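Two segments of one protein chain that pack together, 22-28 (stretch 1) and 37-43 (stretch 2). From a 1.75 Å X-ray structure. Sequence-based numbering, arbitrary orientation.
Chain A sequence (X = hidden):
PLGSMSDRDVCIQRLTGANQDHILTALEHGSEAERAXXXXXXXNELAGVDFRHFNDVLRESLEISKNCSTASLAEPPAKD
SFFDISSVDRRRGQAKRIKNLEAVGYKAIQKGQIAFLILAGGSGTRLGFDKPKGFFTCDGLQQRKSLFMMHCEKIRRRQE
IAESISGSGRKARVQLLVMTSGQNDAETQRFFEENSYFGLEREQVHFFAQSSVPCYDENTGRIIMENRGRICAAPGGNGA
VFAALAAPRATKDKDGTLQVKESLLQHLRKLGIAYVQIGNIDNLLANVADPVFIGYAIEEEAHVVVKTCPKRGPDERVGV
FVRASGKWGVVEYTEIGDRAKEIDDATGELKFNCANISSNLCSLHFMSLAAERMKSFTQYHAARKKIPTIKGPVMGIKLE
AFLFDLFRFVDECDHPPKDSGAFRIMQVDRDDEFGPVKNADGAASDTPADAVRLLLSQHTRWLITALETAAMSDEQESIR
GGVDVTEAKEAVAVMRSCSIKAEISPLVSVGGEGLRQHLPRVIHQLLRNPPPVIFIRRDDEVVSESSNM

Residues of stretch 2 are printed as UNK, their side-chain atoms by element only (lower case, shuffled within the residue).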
# COMPACT_ATOMS: atom_id res chain seq x y z
N HIS A 22 32.99 2.22 -15.08
CA HIS A 22 32.76 1.02 -15.90
C HIS A 22 31.43 1.07 -16.62
O HIS A 22 31.29 0.57 -17.74
CB HIS A 22 32.93 -0.25 -15.07
CG HIS A 22 31.95 -0.36 -13.91
ND1 HIS A 22 31.95 0.51 -12.87
CD2 HIS A 22 30.91 -1.27 -13.67
CE1 HIS A 22 30.96 0.17 -12.01
NE2 HIS A 22 30.34 -0.92 -12.50
N ILE A 23 30.43 1.73 -16.02
CA ILE A 23 29.13 1.91 -16.68
C ILE A 23 29.24 2.97 -17.78
O ILE A 23 28.67 2.83 -18.85
CB ILE A 23 28.05 2.32 -15.66
CG1 ILE A 23 27.97 1.26 -14.54
CG2 ILE A 23 26.70 2.52 -16.33
CD1 ILE A 23 26.83 1.48 -13.58
N LEU A 24 29.96 4.05 -17.48
CA LEU A 24 30.15 5.14 -18.42
C LEU A 24 30.82 4.58 -19.66
O LEU A 24 30.39 4.85 -20.77
CB LEU A 24 30.99 6.25 -17.78
CG LEU A 24 31.14 7.57 -18.54
CD1 LEU A 24 29.78 8.18 -18.87
CD2 LEU A 24 31.99 8.51 -17.70
N THR A 25 31.83 3.73 -19.45
CA THR A 25 32.55 3.02 -20.52
C THR A 25 31.62 2.19 -21.40
O THR A 25 31.67 2.28 -22.64
CB THR A 25 33.64 2.10 -19.90
OG1 THR A 25 34.64 2.93 -19.30
CG2 THR A 25 34.30 1.19 -20.94
N ALA A 26 30.77 1.39 -20.76
CA ALA A 26 29.77 0.62 -21.48
C ALA A 26 28.88 1.55 -22.33
O ALA A 26 28.70 1.31 -23.52
CB ALA A 26 28.96 -0.25 -20.53
N LEU A 27 28.37 2.64 -21.75
CA LEU A 27 27.54 3.60 -22.51
C LEU A 27 28.21 4.28 -23.71
O LEU A 27 27.55 4.61 -24.70
CB LEU A 27 26.99 4.69 -21.59
CG LEU A 27 25.93 4.27 -20.58
CD1 LEU A 27 25.80 5.34 -19.50
CD2 LEU A 27 24.59 3.99 -21.26
N GLU A 28 29.51 4.54 -23.59
CA GLU A 28 30.25 5.28 -24.62
C GLU A 28 30.88 4.37 -25.67
O GLU A 28 30.94 4.74 -26.85
CB GLU A 28 31.34 6.15 -23.99
CG GLU A 28 30.83 7.37 -23.24
CD GLU A 28 31.92 8.04 -22.43
OE1 GLU A 28 33.04 7.50 -22.35
OE2 GLU A 28 31.65 9.13 -21.86
N UNK A 37 20.44 -0.93 -24.63
CA UNK A 37 19.67 -1.53 -23.53
C UNK A 37 20.05 -0.88 -22.19
O UNK A 37 19.19 -0.68 -21.34
c UNK A 37 19.83 -3.05 -23.46
o UNK A 37 21.18 -3.38 -23.25
N UNK A 38 21.33 -0.56 -22.03
CA UNK A 38 21.79 0.12 -20.82
C UNK A 38 21.15 1.50 -20.72
O UNK A 38 20.72 1.93 -19.64
c UNK A 38 23.56 -0.61 -18.44
c UNK A 38 23.31 0.22 -20.83
c UNK A 38 25.54 -0.18 -19.92
c UNK A 38 24.13 0.27 -19.55
N UNK A 39 21.09 2.20 -21.86
CA UNK A 39 20.39 3.48 -21.94
C UNK A 39 18.90 3.36 -21.55
O UNK A 39 18.40 4.16 -20.74
c UNK A 39 20.55 4.12 -23.35
c UNK A 39 19.75 5.40 -23.46
o UNK A 39 21.94 4.41 -23.60
N UNK A 40 18.21 2.36 -22.10
CA UNK A 40 16.79 2.19 -21.81
C UNK A 40 16.61 1.93 -20.31
O UNK A 40 15.71 2.49 -19.70
c UNK A 40 16.18 1.05 -22.61
N UNK A 41 17.48 1.10 -19.75
CA UNK A 41 17.34 0.75 -18.32
C UNK A 41 17.56 1.98 -17.44
O UNK A 41 16.72 2.27 -16.60
o UNK A 41 20.35 -1.72 -16.55
c UNK A 41 19.27 -1.67 -15.97
c UNK A 41 18.30 -0.36 -17.92
c UNK A 41 18.16 -0.74 -16.44
n UNK A 41 19.00 -2.42 -14.88
N UNK A 42 18.65 2.69 -17.65
CA UNK A 42 18.97 3.83 -16.79
C UNK A 42 17.92 4.94 -16.96
O UNK A 42 17.56 5.60 -15.99
c UNK A 42 21.43 3.28 -16.63
c UNK A 42 20.40 4.35 -17.03
c UNK A 42 22.81 3.55 -17.22
c UNK A 42 20.68 5.66 -16.30
N UNK A 43 17.41 5.09 -18.18
CA UNK A 43 16.35 6.07 -18.50
C UNK A 43 14.97 5.73 -17.92
O UNK A 43 14.33 6.57 -17.28
c UNK A 43 16.25 6.28 -20.04
c UNK A 43 15.21 7.32 -20.38
o UNK A 43 17.52 6.73 -20.53

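Position 37 carries two side-chain atoms, one carbon and then one oxygen, with no fork, and neither touches stretch 1. A single carbon ending in oxygen is the hydroxymethyl group of serine. OG of Ser37 comes no closer than 8.4 Å, to CD2 of Leu27, and the hydroxyl finds its hydrogen-bonding partner elsewhere in the structure. Ser37 takes no part in the contact; its carbonyl accepts the backbone N-H of position 41 within its own helix.

Position 38 has four carbons and no heteroatom. The first is bonded to the backbone, and the second joins it to two terminal carbons. The CA-to-CB bond points toward stretch 1; one terminal carbon lies against CB of Ala26, and CB sits near CD2 of Leu27. The fork at the second carbon identifies leucine. Chi1 of -152° (t) with chi2 of 37° (p) carries CD2 of Leu38 to 3.5 Å from CB of Ala26. From the next residue of stretch 1, CD2 of Leu27 lies 4.0 Å from CB of Leu38.

Position 39 shows three side-chain atoms, with the first carbon carrying one oxygen and one carbon. The bond to CB runs sideways, and the oxygen rests against CD2 of Leu27. Valine has the same shape, but the oxygen excludes it and makes this threonine. OG1 of Thr39 comes within 3.6 Å of CD2 of Leu27. This is a contact between a hydroxyl and a methyl group, not a hydrogen bond; the hydroxyl is hydrogen-bonded to a residue just outside the stretches.

Position 40 has a lone carbon that touches nothing on stretch 1, which means alanine. CB of Ala40 is 9.0 Å from CD2 of Leu27, its nearest atom in stretch 1.

Position 41 has three carbons in a row, the third bearing one oxygen and one nitrogen, and none reaches stretch 1. The chain length and the terminal amide give glutamine. With chi1 and chi2 both t, the side chain is extended, yet OE1 of Gln41 stays 7.6 Å from CG2 of Ile23, and both amide atoms are hydrogen-bonded elsewhere in the structure.

Position 42 again has four carbons, but the fork is at the first and one arm is two carbons long. Its CA-to-CB bond points toward stretch 1, and the longer arm ends against Ile23 and Leu27. This is isoleucine. CD1 of Ile42 is 4.1 Å from CG2 of Ile23 and 4.2 Å from CD1 of Leu27, so this one methyl meets two side chains.

Position 43 repeats the pattern of one carbon carrying an oxygen and a carbon, without reaching stretch 1: threonine. OG1 of Thr43 donates to the backbone O of Thr39 at 2.7 Å, one turn back in its own helix.

The contact joins two helices whose axes approach to 10.1 Å at 125° between their N-to-C directions. Leu38 and Ile42, four residues apart, present carbon side chains to Ile23, Ala26 and Leu27. CA of Leu27 and CA of Leu38, the nearest CA pair, are 6.9 Å apart. Leu27, with 63 Å² covered, touches Leu38, Thr39 and Ile42. No hydrogen bond crosses, so the 217 Å² of buried surface rests chiefly on apolar packing.

Stretch 2, residues 37-43: SLTAQIT
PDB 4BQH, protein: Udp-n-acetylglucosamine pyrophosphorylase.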